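Local atomic coordinates of mandelate racemase (Bordetella bronchiseptica, PDB entry 3H12), a protein that probably belongs to the mandelate racemase branch of the enolase superfamily, and so is likely to abstract a proton from a carboxylate substrate held at a metal ion. Residues 22-27 / 383-388; 135-140 / 350-355; 169-174 / 199-204; 224-229 / 248-253; 307-312 / 361-366. All coordinates share one frame; numbering follows the deposited sequence.

Contacts 3 and 4 are the heart of the set: their centres lie 8 Å apart, strands 197-201 and 225-227 are neighbours in the barrel sheet, and both reach the sodium ion through Asp201 and Glu227. Contact 2 joins the same sheet through strand 139-146, its centre about 22 Å from theirs. Contact 1, joining segments near the two ends of the chain, touches contact 3 through Ser25 and Asn203 and thus brings the N-terminal domain beside the metal site. Contacts 5 and 3 have centres about 25 Å apart, across the chain's centre. In sequence, contacts 3, 4 and 5 follow one another, while the segments of contacts 2 and 5 alternate. Together they connect barrel, capping domain and C-terminal tail.

Contact 1 (22-27 / 383-388); sequences RVESGA and AGHGMK
Glu24 and His385 meet nearly at right angles, the carboxylate arriving at the edge of the imidazole rather than over a face. Glu24 has CG anti to the backbone N (chi1 -174°) and is extended beyond it, which carries OE2 forward to accept from His385 NE2 at 3.0 Å. The bond is moderately bent, with an N-H...O angle of 145°. The acceptor lies in the ring plane, NE2 meets OE2 on its anti side and somewhat out of the carboxylate plane, and the two planes are 28° apart. Histidine suits the place because a second point of its edge is also used: CD2 lies 3.2 Å from Ser25 O. Its backbone is held as well, with His385 N donating to Gly26 O at 2.9 Å. Gly384, having no side chain, lets the two segments run close, its CA 3.4 Å from Ala27 O. Ser25 OG accepts from Ala27 N at 3.1 Å and forms an ST turn. Arg95 of a neighbouring subunit donates to His385 O. The C-terminal tail is thus tied to the small hairpin 24-29 of the N-terminal capping domain, which in the enolase superfamily characteristically closes over the mouth of the barrel.

Contact 2 (135-140 / 350-355); sequences HTRGVR and NGLVQP
Arg137 reaches Leu352 and Asn350 by setting CG anti to its backbone N (chi1 -153°) and then bending at chi3 (117°), a turn that lays its guanidinium over the leucine. Leu352 CD1 sits beneath the centre of that flat group, 3.8 Å from Arg137 CZ, while Asn350 lies at the edge, its CB 3.4 Å from Arg137 NH2. A long, flexible arginine suits this exposed place, since its flat end can shield an apolar methyl. Gln354 starts out pointing away from the other segment and is folded back at chi2 (-66°). Its NE2 then donates to Arg137 O at 2.9 Å in an almost straight bond that lies in the amide plane. A water lies near both Gln354 OE1 and Thr136 O, but its bonding is doubtful. Between these groups passes Gly138, whose positive phi and lack of a side chain let its CA lie 3.5 Å from Val353 O.

Beyond it the backbones pair. Val139 N donates to Val353 O and Val353 N to Val139 O, both at 2.8 Å, making a hydrogen-bonded antiparallel pair. Beta-branched valines fit such a strand, and both face Leu316 of helix 309-321, with Val139 CB 4.0 Å from Val353 CG2. On the other face Leu352 CD2 packs 3.8 Å from Arg140 CB, while the polar end of Arg140 turns to Thr168. The short strand 352-353 is thereby added antiparallel to strand 139-146, the first of the parallel barrel strands in the enolase-type C-terminal domain.

Contact 3 (169-174 / 199-204); sequences AAKLKV and LVDANQ. With NA (sodium ion), chain C.
Leu199, Asp201 and Val174 carry most of this parallel strand pairing, which joins the two strands of the beta-alpha-beta unit 169-173, 178-192, 197-201 in the enolase-type barrel. Leu199 CB lies 3.7 Å from Lys171 CB, and its branched end continues to Trp225, an apolar floor beneath the polar mouth. Val174, just past the strand end, packs beside Val200 near helix 178-192; its CG2 presses on Val200 CG1 at 3.4 Å, a tight fit between compact beta-branched residues. The backbones are bonded throughout, for instance Leu172 N to Leu199 O at 2.8 Å. Asp201 binds the sodium ion through OD2 at 2.5 Å, alongside Glu227 and Glu254. Lys173 lies beside it, and its NZ meets Asp201 OD2 at 2.7 Å from above the carboxylate plane in a salt bridge. Lys171, bent at chi3 (85°), crosses the aspartate, and its NZ bonds Tyr142 OH and pairs with Glu227. The pattern resembles the Lys-X-Lys motif on this strand in mandelate racemase and muconate-lactonizing relatives. Two further bonds fix the site: Asn203 N donates to Asp201 OD1 at 2.9 Å, an Asx turn, and Lys173 NZ donates to a lone pair of Asn203 OD1 at 3.0 Å.

Contact 4 (224-229 / 248-253); sequences YWFEEP and VRIATG. With NA (sodium ion), chain C.
The guanidinium of Arg249 lies flat on one face of the Tyr224 ring, centres 3.8 Å apart and planes only 8° from parallel, a stacked cation-pi pair. At the guanidinium edge stands Tyr224 O, which accepts from Arg249 NH1 at 3.0 Å on a lone pair. The same carbonyl takes Arg249 N from above its plane, so two donors grip one oxygen and help fix the rotation of the stacked group. Arginine suits the place because its planar end can stack and donate in its own plane at once. His209 of a neighbouring subunit packs on it. Trp225 CE3 comes to the Tyr224 edge, and the five-membered ring of Trp225 takes Ala251 CB over one face, 4.0 Å from its centroid; the small methyl fits this CH-pi contact. Phe226, on the other face of the sheet, has Pro229 CB over its ring centre.

These rings flank parallel barrel strands 225-227 and 249-252, which helix 235-242 joins as a beta-alpha-beta unit. Phe226 N donates to Arg249 O at 2.8 Å, nearly along the C=O axis, and Ala251 N to Phe226 O at 2.9 Å. At the C-terminal end Glu227 extends its chain, CG anti to the backbone N (chi1 170°), to bind the sodium ion through OE2 at 2.3 Å, while OE1 forms a salt bridge with Lys171 NZ. Glu228 OE2 and Thr252 OG1 share a water, and Glu228 OE1 accepts from a sodium-bound one.

Contact 5 (307-312 / 361-366); sequences NDIITV and LGFEID
Ile310 meets Leu361, Phe363 and Ile365, and these apolar touches make up most of the contact: CG2 meets Leu361, while the CG1-CD1 branch meets Phe363 and Ile365. Ile310 CG2 packs against Leu361 CD1 at 3.9 Å, the two side chains crossing at about a right angle. CG1 comes to the edge of the Phe363 ring, 4.1 Å from CZ, and CD1 reaches Ile365 CD1 at 4.2 Å. Phe363 holds CG between its backbone N and carbonyl carbon (chi1 50°), directing CZ at the helix start, where it also lies 4.3 Å from Ile309 CG2. Isoleucine suits this position, since its two branches serve several neighbours at once.

No hydrogen bond crosses between the segments; the polar bonds of 307-312 include the helix cap. Asp308 is the N-cap: its OD1 accepts from Thr311 N at 2.8 Å, and more weakly from Ile310 N, a short acceptor well placed for the first amides. Asn307 ND2 donates to Asp308 OD2 at 2.8 Å and steadies the carboxylate.

Around this core, helix 102-122 supplies Ile112 against Ile310 and Leu361, and strand 32-42 supplies Leu37 against Ile310 and Ile365. Helix 309-321 of the barrel domain and the loop leading to helix 367-372 are thereby packed against a strand and a helix of the N-terminal domain.

Contact 1 (22-27 / 383-388)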
# COMPACT_ATOMS: atom_id res chain seq x y z
N ARG A 22 12.67 -34.38 33.63
CA ARG A 22 12.32 -34.11 32.18
C ARG A 22 11.15 -33.15 32.13
O ARG A 22 10.12 -33.33 32.80
CB ARG A 22 11.83 -35.45 31.58
CG ARG A 22 13.02 -36.46 31.34
CD ARG A 22 12.56 -37.78 30.77
NE ARG A 22 13.80 -38.53 30.42
CZ ARG A 22 13.81 -39.66 29.72
NH1 ARG A 22 12.68 -40.24 29.36
NH2 ARG A 22 15.00 -40.22 29.35
N VAL A 23 11.35 -32.05 31.41
CA VAL A 23 10.26 -31.04 31.28
C VAL A 23 9.70 -31.09 29.85
O VAL A 23 10.34 -31.66 28.89
CB VAL A 23 10.84 -29.61 31.52
CG1 VAL A 23 11.37 -29.44 33.02
CG2 VAL A 23 12.02 -29.30 30.65
N GLU A 24 8.50 -30.51 29.71
CA GLU A 24 7.85 -30.61 28.44
C GLU A 24 7.38 -29.19 28.01
O GLU A 24 7.00 -28.37 28.85
CB GLU A 24 6.65 -31.55 28.61
CG GLU A 24 5.98 -31.81 27.20
CD GLU A 24 4.86 -32.93 27.30
OE1 GLU A 24 4.47 -33.39 28.41
OE2 GLU A 24 4.36 -33.26 26.24
N SER A 25 7.54 -28.93 26.69
CA SER A 25 6.98 -27.66 26.11
C SER A 25 6.34 -28.07 24.82
O SER A 25 6.27 -29.26 24.45
CB SER A 25 8.11 -26.65 25.82
OG SER A 25 8.97 -27.24 24.81
N GLY A 26 6.03 -27.07 23.99
CA GLY A 26 5.44 -27.46 22.64
C GLY A 26 6.45 -28.14 21.77
O GLY A 26 6.03 -28.70 20.79
N ALA A 27 7.75 -28.07 22.05
CA ALA A 27 8.74 -28.74 21.26
C ALA A 27 8.78 -30.26 21.60
O ALA A 27 9.45 -31.01 20.87
CB ALA A 27 10.10 -28.17 21.46
N ALA A 383 8.18 -36.62 20.65
CA ALA A 383 7.48 -35.95 19.51
C ALA A 383 7.00 -34.60 19.88
O ALA A 383 6.42 -34.39 20.98
CB ALA A 383 6.32 -36.81 18.95
N GLY A 384 7.24 -33.64 18.98
CA GLY A 384 6.80 -32.32 19.29
C GLY A 384 5.31 -32.15 19.07
O GLY A 384 4.56 -33.03 18.57
N HIS A 385 4.85 -30.93 19.42
CA HIS A 385 3.43 -30.67 19.33
C HIS A 385 3.23 -29.72 18.10
O HIS A 385 4.17 -29.18 17.43
CB HIS A 385 2.91 -30.05 20.61
CG HIS A 385 3.12 -30.93 21.80
ND1 HIS A 385 2.32 -32.04 22.08
CD2 HIS A 385 4.09 -30.92 22.75
CE1 HIS A 385 2.77 -32.62 23.19
NE2 HIS A 385 3.80 -31.91 23.65
N GLY A 386 2.00 -29.60 17.73
CA GLY A 386 1.65 -28.81 16.56
C GLY A 386 0.48 -29.45 15.89
O GLY A 386 -0.33 -28.73 15.29
N MET A 387 0.35 -30.77 16.04
CA MET A 387 -0.92 -31.43 15.51
C MET A 387 -2.22 -30.81 16.10
O MET A 387 -3.25 -30.75 15.44
CB MET A 387 -0.91 -32.95 15.70
CG MET A 387 0.03 -33.72 14.74
SD MET A 387 -0.76 -33.57 13.15
CE MET A 387 -1.27 -35.19 13.25
N LYS A 388 -2.24 -30.47 17.39
CA LYS A 388 -3.47 -29.85 17.98
C LYS A 388 -3.92 -28.57 17.26
O LYS A 388 -5.09 -28.46 16.75
CB LYS A 388 -3.33 -29.68 19.50
CG LYS A 388 -4.66 -29.21 20.16
CD LYS A 388 -4.44 -28.82 21.62
CE LYS A 388 -5.55 -27.94 22.19
NZ LYS A 388 -5.12 -27.71 23.62

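Contact 2 (135-140 / 350-355)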
# COMPACT_ATOMS: atom_id res chain seq x y z
N HIS A 135 28.35 -4.08 26.47
CA HIS A 135 27.78 -4.27 27.83
C HIS A 135 28.98 -4.36 28.83
O HIS A 135 29.38 -5.49 29.20
CB HIS A 135 26.93 -5.57 27.85
CG HIS A 135 25.64 -5.45 27.08
ND1 HIS A 135 24.59 -4.67 27.53
CD2 HIS A 135 25.28 -5.91 25.85
CE1 HIS A 135 23.61 -4.70 26.64
NE2 HIS A 135 23.99 -5.47 25.62
N THR A 136 29.53 -3.20 29.13
CA THR A 136 30.77 -3.22 29.91
C THR A 136 30.46 -3.71 31.32
O THR A 136 31.44 -4.16 31.99
CB THR A 136 31.39 -1.84 29.93
OG1 THR A 136 30.41 -0.84 30.30
CG2 THR A 136 32.01 -1.54 28.47
N ARG A 137 29.27 -3.49 31.87
CA ARG A 137 28.94 -3.91 33.26
C ARG A 137 28.64 -5.44 33.29
O ARG A 137 28.93 -6.10 34.25
CB ARG A 137 27.73 -3.09 33.78
CG ARG A 137 27.65 -2.90 35.33
CD ARG A 137 26.41 -2.01 35.81
NE ARG A 137 25.36 -2.65 36.68
CZ ARG A 137 25.52 -3.57 37.67
NH1 ARG A 137 26.71 -4.11 38.01
NH2 ARG A 137 24.43 -3.99 38.34
N GLY A 138 27.91 -5.93 32.27
CA GLY A 138 27.57 -7.35 32.22
C GLY A 138 26.30 -7.45 31.42
O GLY A 138 25.70 -6.46 30.99
N VAL A 139 25.88 -8.72 31.31
CA VAL A 139 24.78 -9.06 30.44
C VAL A 139 23.59 -9.61 31.25
O VAL A 139 23.66 -10.67 31.88
CB VAL A 139 25.27 -10.18 29.47
CG1 VAL A 139 24.04 -10.65 28.59
CG2 VAL A 139 26.18 -9.47 28.39
N ARG A 140 22.47 -8.90 31.15
CA ARG A 140 21.26 -9.30 31.95
C ARG A 140 20.69 -10.59 31.41
O ARG A 140 20.45 -10.74 30.19
CB ARG A 140 20.21 -8.19 31.86
CG ARG A 140 18.96 -8.55 32.76
CD ARG A 140 17.67 -8.36 32.03
NE ARG A 140 16.69 -8.15 33.16
CZ ARG A 140 15.87 -7.12 33.14
NH1 ARG A 140 15.87 -6.31 31.99
NH2 ARG A 140 14.97 -7.00 34.16
N ASN A 350 24.26 -9.33 40.49
CA ASN A 350 23.29 -8.29 40.20
C ASN A 350 22.48 -8.58 38.96
O ASN A 350 22.03 -7.67 38.24
CB ASN A 350 23.93 -6.91 40.09
CG ASN A 350 24.77 -6.61 41.30
OD1 ASN A 350 24.36 -6.90 42.40
ND2 ASN A 350 25.99 -6.13 41.10
N GLY A 351 22.19 -9.90 38.79
CA GLY A 351 21.31 -10.22 37.63
C GLY A 351 22.04 -10.36 36.30
O GLY A 351 21.41 -10.68 35.28
N LEU A 352 23.35 -10.14 36.33
CA LEU A 352 24.12 -10.08 35.04
C LEU A 352 25.09 -11.28 35.01
O LEU A 352 25.66 -11.70 36.07
CB LEU A 352 25.04 -8.82 35.00
CG LEU A 352 24.24 -7.57 35.25
CD1 LEU A 352 25.20 -6.27 35.03
CD2 LEU A 352 22.98 -7.40 34.38
N VAL A 353 25.43 -11.77 33.81
CA VAL A 353 26.57 -12.69 33.58
C VAL A 353 27.65 -11.95 32.78
O VAL A 353 27.40 -10.87 32.25
CB VAL A 353 26.14 -13.99 32.80
CG1 VAL A 353 25.03 -14.82 33.69
CG2 VAL A 353 25.47 -13.68 31.40
N GLN A 354 28.85 -12.55 32.75
CA GLN A 354 30.01 -12.01 32.02
C GLN A 354 30.46 -13.03 31.02
O GLN A 354 30.45 -14.23 31.33
CB GLN A 354 31.18 -11.76 32.99
CG GLN A 354 30.89 -10.98 34.22
CD GLN A 354 30.51 -9.51 33.89
OE1 GLN A 354 30.91 -8.97 32.85
NE2 GLN A 354 29.69 -8.90 34.73
N PRO A 355 30.87 -12.63 29.83
CA PRO A 355 31.35 -13.56 28.85
C PRO A 355 32.69 -14.20 29.38
O PRO A 355 33.37 -13.57 30.20
CB PRO A 355 31.72 -12.64 27.62
CG PRO A 355 31.72 -11.29 28.13
CD PRO A 355 30.94 -11.21 29.37
O HOH W 1 31.48 -6.90 31.52

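Contact 3 (169-174 / 199-204)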
# COMPACT_ATOMS: atom_id res chain seq x y z
N ALA A 169 14.59 -11.85 35.57
CA ALA A 169 13.65 -12.19 34.47
C ALA A 169 13.62 -13.72 34.37
O ALA A 169 14.61 -14.40 34.67
CB ALA A 169 14.21 -11.66 33.16
N ALA A 170 12.51 -14.23 33.87
CA ALA A 170 12.41 -15.65 33.57
C ALA A 170 11.34 -15.93 32.56
O ALA A 170 10.57 -15.00 32.29
CB ALA A 170 12.10 -16.43 34.91
N LYS A 171 11.31 -17.10 31.97
CA LYS A 171 10.40 -17.44 30.85
C LYS A 171 9.48 -18.55 31.19
O LYS A 171 9.94 -19.58 31.72
CB LYS A 171 11.19 -17.65 29.56
CG LYS A 171 10.27 -17.92 28.34
CD LYS A 171 11.21 -17.66 27.09
CE LYS A 171 12.04 -18.93 26.74
NZ LYS A 171 12.93 -18.68 25.55
N LEU A 172 8.20 -18.40 30.85
CA LEU A 172 7.22 -19.42 31.05
C LEU A 172 6.85 -20.04 29.73
O LEU A 172 6.51 -19.33 28.74
CB LEU A 172 5.90 -18.80 31.62
CG LEU A 172 4.71 -19.81 31.72
CD1 LEU A 172 5.06 -20.83 32.93
CD2 LEU A 172 3.44 -18.95 32.10
N LYS A 173 6.78 -21.36 29.68
CA LYS A 173 6.27 -22.06 28.49
C LYS A 173 4.78 -22.23 28.57
O LYS A 173 4.20 -22.55 29.61
CB LYS A 173 6.85 -23.48 28.43
CG LYS A 173 8.34 -23.48 28.37
CD LYS A 173 8.86 -23.02 26.94
CE LYS A 173 10.31 -23.16 26.74
NZ LYS A 173 10.65 -23.05 25.24
N VAL A 174 4.13 -21.99 27.41
CA VAL A 174 2.62 -21.95 27.36
C VAL A 174 2.19 -22.67 26.09
O VAL A 174 3.00 -23.13 25.24
CB VAL A 174 2.08 -20.51 27.36
CG1 VAL A 174 2.48 -19.71 28.57
CG2 VAL A 174 2.53 -19.76 26.06
N LEU A 199 8.71 -13.48 30.55
CA LEU A 199 8.70 -13.80 29.09
C LEU A 199 7.78 -14.98 28.92
O LEU A 199 7.69 -15.83 29.84
CB LEU A 199 10.10 -14.19 28.68
CG LEU A 199 11.11 -12.97 28.56
CD1 LEU A 199 11.25 -12.14 29.79
CD2 LEU A 199 12.41 -13.70 28.18
N VAL A 200 7.13 -15.10 27.75
CA VAL A 200 6.23 -16.25 27.49
C VAL A 200 6.64 -16.83 26.19
O VAL A 200 7.00 -16.11 25.22
CB VAL A 200 4.73 -15.67 27.40
CG1 VAL A 200 3.74 -16.68 26.87
CG2 VAL A 200 4.40 -15.31 28.88
N ASP A 201 6.59 -18.18 26.08
CA ASP A 201 7.09 -18.88 24.84
C ASP A 201 6.10 -20.01 24.55
O ASP A 201 5.88 -20.93 25.37
CB ASP A 201 8.48 -19.42 25.17
CG ASP A 201 9.08 -20.21 24.00
OD1 ASP A 201 8.40 -20.47 22.94
OD2 ASP A 201 10.29 -20.55 24.18
N ALA A 202 5.40 -19.92 23.40
CA ALA A 202 4.41 -20.98 23.04
C ALA A 202 4.92 -22.03 22.13
O ALA A 202 4.17 -22.97 21.77
CB ALA A 202 3.21 -20.24 22.30
N ASN A 203 6.24 -21.97 21.75
CA ASN A 203 6.84 -23.01 20.88
C ASN A 203 5.90 -23.39 19.71
O ASN A 203 5.74 -24.56 19.31
CB ASN A 203 7.15 -24.37 21.68
CG ASN A 203 8.37 -24.20 22.56
OD1 ASN A 203 8.23 -23.94 23.75
ND2 ASN A 203 9.57 -24.32 21.95
N GLN A 204 5.42 -22.34 19.05
CA GLN A 204 4.56 -22.46 17.80
C GLN A 204 3.28 -23.21 18.03
O GLN A 204 2.76 -23.80 17.08
CB GLN A 204 5.34 -23.22 16.66
CG GLN A 204 6.78 -22.64 16.43
CD GLN A 204 7.46 -23.34 15.27
OE1 GLN A 204 6.93 -23.34 14.12
NE2 GLN A 204 8.58 -24.06 15.51
NA NA C . 12.08 -20.89 22.51
O HOH W 2 13.86 -21.16 24.24
O HOH W 3 5.70 -24.30 24.87
O HOH W 4 10.18 -21.26 21.22
O HOH W 5 12.13 -23.24 22.63

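Contact 4 (224-229 / 248-253)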
# COMPACT_ATOMS: atom_id res chain seq x y z
N TYR A 224 7.20 -9.26 28.91
CA TYR A 224 8.22 -8.61 28.07
C TYR A 224 8.14 -9.05 26.61
O TYR A 224 8.28 -8.15 25.71
CB TYR A 224 9.56 -8.95 28.70
CG TYR A 224 10.75 -8.21 28.05
CD1 TYR A 224 11.06 -6.96 28.49
CD2 TYR A 224 11.51 -8.83 27.06
CE1 TYR A 224 12.14 -6.28 27.94
CE2 TYR A 224 12.65 -8.23 26.50
CZ TYR A 224 12.91 -6.91 26.96
OH TYR A 224 13.99 -6.27 26.38
N TRP A 225 7.93 -10.36 26.36
CA TRP A 225 7.80 -10.79 24.96
C TRP A 225 6.95 -12.05 24.91
O TRP A 225 6.74 -12.72 25.94
CB TRP A 225 9.17 -10.92 24.21
CG TRP A 225 10.03 -12.14 24.55
CD1 TRP A 225 9.67 -13.48 24.74
CD2 TRP A 225 11.45 -12.12 24.59
NE1 TRP A 225 10.83 -14.29 24.92
CE2 TRP A 225 11.92 -13.47 24.77
CE3 TRP A 225 12.36 -11.10 24.44
CZ2 TRP A 225 13.31 -13.78 24.89
CZ3 TRP A 225 13.72 -11.40 24.47
CH2 TRP A 225 14.17 -12.73 24.71
N PHE A 226 6.47 -12.32 23.69
CA PHE A 226 5.67 -13.52 23.33
C PHE A 226 6.43 -14.14 22.22
O PHE A 226 6.56 -13.62 21.09
CB PHE A 226 4.32 -12.93 22.83
CG PHE A 226 3.23 -13.95 22.62
CD1 PHE A 226 3.40 -15.27 22.98
CD2 PHE A 226 2.02 -13.56 22.06
CE1 PHE A 226 2.35 -16.20 22.85
CE2 PHE A 226 0.92 -14.51 21.87
CZ PHE A 226 1.12 -15.82 22.26
N GLU A 227 7.11 -15.24 22.60
CA GLU A 227 8.04 -16.00 21.75
C GLU A 227 7.41 -17.20 21.09
O GLU A 227 6.57 -17.86 21.66
CB GLU A 227 9.22 -16.47 22.64
CG GLU A 227 10.15 -17.47 21.95
CD GLU A 227 11.37 -17.64 22.82
OE1 GLU A 227 11.61 -16.93 23.83
OE2 GLU A 227 12.20 -18.55 22.37
N GLU A 228 7.74 -17.31 19.80
CA GLU A 228 7.17 -18.38 18.90
C GLU A 228 5.66 -18.50 19.18
O GLU A 228 5.11 -19.57 19.46
CB GLU A 228 7.87 -19.77 19.10
CG GLU A 228 9.20 -19.78 18.31
CD GLU A 228 9.70 -21.19 18.04
OE1 GLU A 228 9.30 -22.14 18.81
OE2 GLU A 228 10.36 -21.36 16.99
N PRO A 229 4.87 -17.41 19.08
CA PRO A 229 3.42 -17.46 19.36
C PRO A 229 2.72 -18.35 18.35
O PRO A 229 1.65 -18.90 18.69
CB PRO A 229 2.98 -16.02 19.16
CG PRO A 229 4.01 -15.41 18.17
CD PRO A 229 5.33 -16.05 18.68
N VAL A 248 3.94 -5.57 24.43
CA VAL A 248 4.53 -6.91 24.49
C VAL A 248 5.23 -7.15 23.16
O VAL A 248 4.60 -7.04 22.09
CB VAL A 248 3.46 -8.02 24.67
CG1 VAL A 248 4.07 -9.42 24.69
CG2 VAL A 248 2.65 -7.70 25.98
N ARG A 249 6.53 -7.51 23.22
CA ARG A 249 7.30 -7.69 22.00
C ARG A 249 6.94 -9.02 21.37
O ARG A 249 6.80 -10.07 22.10
CB ARG A 249 8.83 -7.72 22.36
CG ARG A 249 9.25 -6.37 22.87
CD ARG A 249 10.52 -6.62 23.74
NE ARG A 249 10.99 -5.34 24.31
CZ ARG A 249 10.41 -4.83 25.40
NH1 ARG A 249 9.35 -5.38 26.04
NH2 ARG A 249 10.84 -3.58 25.84
N ILE A 250 6.78 -9.06 20.02
CA ILE A 250 6.65 -10.37 19.34
C ILE A 250 8.08 -10.86 19.00
O ILE A 250 8.84 -10.19 18.29
CB ILE A 250 5.75 -10.17 18.07
CG1 ILE A 250 4.42 -9.56 18.42
CG2 ILE A 250 5.64 -11.53 17.34
CD1 ILE A 250 3.66 -10.27 19.60
N ALA A 251 8.40 -12.08 19.45
CA ALA A 251 9.77 -12.59 19.32
C ALA A 251 9.75 -13.95 18.64
O ALA A 251 8.86 -14.74 18.89
CB ALA A 251 10.40 -12.78 20.76
N THR A 252 10.64 -14.21 17.69
CA THR A 252 10.80 -15.56 17.20
C THR A 252 12.23 -15.61 16.62
O THR A 252 12.87 -14.60 16.34
CB THR A 252 9.68 -15.84 16.15
OG1 THR A 252 9.85 -17.23 15.77
CG2 THR A 252 9.85 -14.99 14.86
N GLY A 253 12.73 -16.85 16.48
CA GLY A 253 13.93 -16.97 15.62
C GLY A 253 14.73 -18.30 15.85
O GLY A 253 15.58 -18.53 14.98
NA NA C . 12.08 -20.89 22.51
O HOH W 6 11.68 -19.49 15.70
O HOH W 4 10.18 -21.26 21.22
O HOH W 5 12.13 -23.24 22.63
O HOH W 2 13.86 -21.16 24.24

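Contact 5 (307-312 / 361-366)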
# COMPACT_ATOMS: atom_id res chain seq x y z
N ASN A 307 21.09 -25.05 24.33
CA ASN A 307 21.50 -26.46 24.00
C ASN A 307 22.68 -26.84 24.91
O ASN A 307 22.61 -27.97 25.51
CB ASN A 307 21.88 -26.69 22.49
CG ASN A 307 21.90 -28.16 22.18
OD1 ASN A 307 20.86 -28.78 22.09
ND2 ASN A 307 23.12 -28.71 22.10
N ASP A 308 23.77 -26.06 24.93
CA ASP A 308 24.95 -26.49 25.66
C ASP A 308 25.77 -25.25 26.01
O ASP A 308 25.49 -24.14 25.59
CB ASP A 308 25.69 -27.56 24.81
CG ASP A 308 26.12 -27.00 23.43
OD1 ASP A 308 26.97 -26.06 23.46
OD2 ASP A 308 25.62 -27.48 22.43
N ILE A 309 26.84 -25.46 26.77
CA ILE A 309 27.60 -24.27 27.16
C ILE A 309 28.36 -23.61 25.98
O ILE A 309 28.61 -22.43 26.08
CB ILE A 309 28.57 -24.67 28.32
CG1 ILE A 309 29.06 -23.41 29.09
CG2 ILE A 309 29.82 -25.49 27.80
CD1 ILE A 309 27.96 -22.63 29.84
N ILE A 310 28.61 -24.33 24.88
CA ILE A 310 29.23 -23.71 23.72
C ILE A 310 28.16 -22.80 23.00
O ILE A 310 28.46 -21.67 22.66
CB ILE A 310 29.80 -24.69 22.74
CG1 ILE A 310 30.98 -25.44 23.46
CG2 ILE A 310 30.16 -23.95 21.38
CD1 ILE A 310 31.76 -26.32 22.48
N THR A 311 26.96 -23.31 22.83
CA THR A 311 25.93 -22.44 22.16
C THR A 311 25.67 -21.23 23.05
O THR A 311 25.51 -20.04 22.59
CB THR A 311 24.62 -23.17 21.81
OG1 THR A 311 23.91 -23.57 23.00
CG2 THR A 311 24.83 -24.43 20.98
N VAL A 312 25.64 -21.43 24.36
CA VAL A 312 25.59 -20.30 25.30
C VAL A 312 26.75 -19.27 25.10
O VAL A 312 26.51 -18.07 24.91
CB VAL A 312 25.50 -20.78 26.77
CG1 VAL A 312 25.69 -19.54 27.71
CG2 VAL A 312 24.07 -21.32 26.94
N LEU A 361 36.37 -19.01 22.36
CA LEU A 361 35.21 -19.10 23.23
C LEU A 361 35.50 -18.81 24.71
O LEU A 361 34.60 -18.47 25.43
CB LEU A 361 34.53 -20.48 23.08
CG LEU A 361 33.80 -20.69 21.71
CD1 LEU A 361 33.59 -22.14 21.48
CD2 LEU A 361 32.35 -19.91 21.67
N GLY A 362 36.74 -19.06 25.12
CA GLY A 362 37.17 -18.53 26.42
C GLY A 362 37.30 -19.56 27.52
O GLY A 362 37.49 -19.19 28.66
N PHE A 363 37.17 -20.81 27.19
CA PHE A 363 37.39 -21.95 28.11
C PHE A 363 37.94 -23.14 27.40
O PHE A 363 37.90 -23.25 26.19
CB PHE A 363 36.07 -22.31 28.82
CG PHE A 363 34.91 -22.50 27.90
CD1 PHE A 363 34.83 -23.59 27.05
CD2 PHE A 363 33.95 -21.48 27.80
CE1 PHE A 363 33.78 -23.79 26.18
CE2 PHE A 363 32.86 -21.64 26.95
CZ PHE A 363 32.77 -22.81 26.08
N GLU A 364 38.39 -24.16 28.16
CA GLU A 364 38.80 -25.37 27.47
C GLU A 364 37.83 -26.52 27.80
O GLU A 364 37.06 -26.47 28.76
CB GLU A 364 40.29 -25.75 27.72
CG GLU A 364 41.28 -24.77 27.07
CD GLU A 364 42.73 -25.13 27.37
OE1 GLU A 364 43.07 -25.23 28.58
OE2 GLU A 364 43.47 -25.37 26.37
N ILE A 365 37.83 -27.50 26.93
CA ILE A 365 36.90 -28.66 27.04
C ILE A 365 37.49 -29.75 27.96
O ILE A 365 38.72 -29.94 28.00
CB ILE A 365 36.75 -29.25 25.59
CG1 ILE A 365 36.03 -28.29 24.59
CG2 ILE A 365 36.12 -30.67 25.46
CD1 ILE A 365 34.77 -27.62 25.12
N ASP A 366 36.61 -30.44 28.68
CA ASP A 366 37.02 -31.66 29.42
C ASP A 366 36.93 -32.82 28.48
O ASP A 366 35.85 -33.35 28.20
CB ASP A 366 36.17 -31.80 30.70
CG ASP A 366 36.54 -33.05 31.48
OD1 ASP A 366 37.23 -33.91 30.92
OD2 ASP A 366 36.11 -33.14 32.63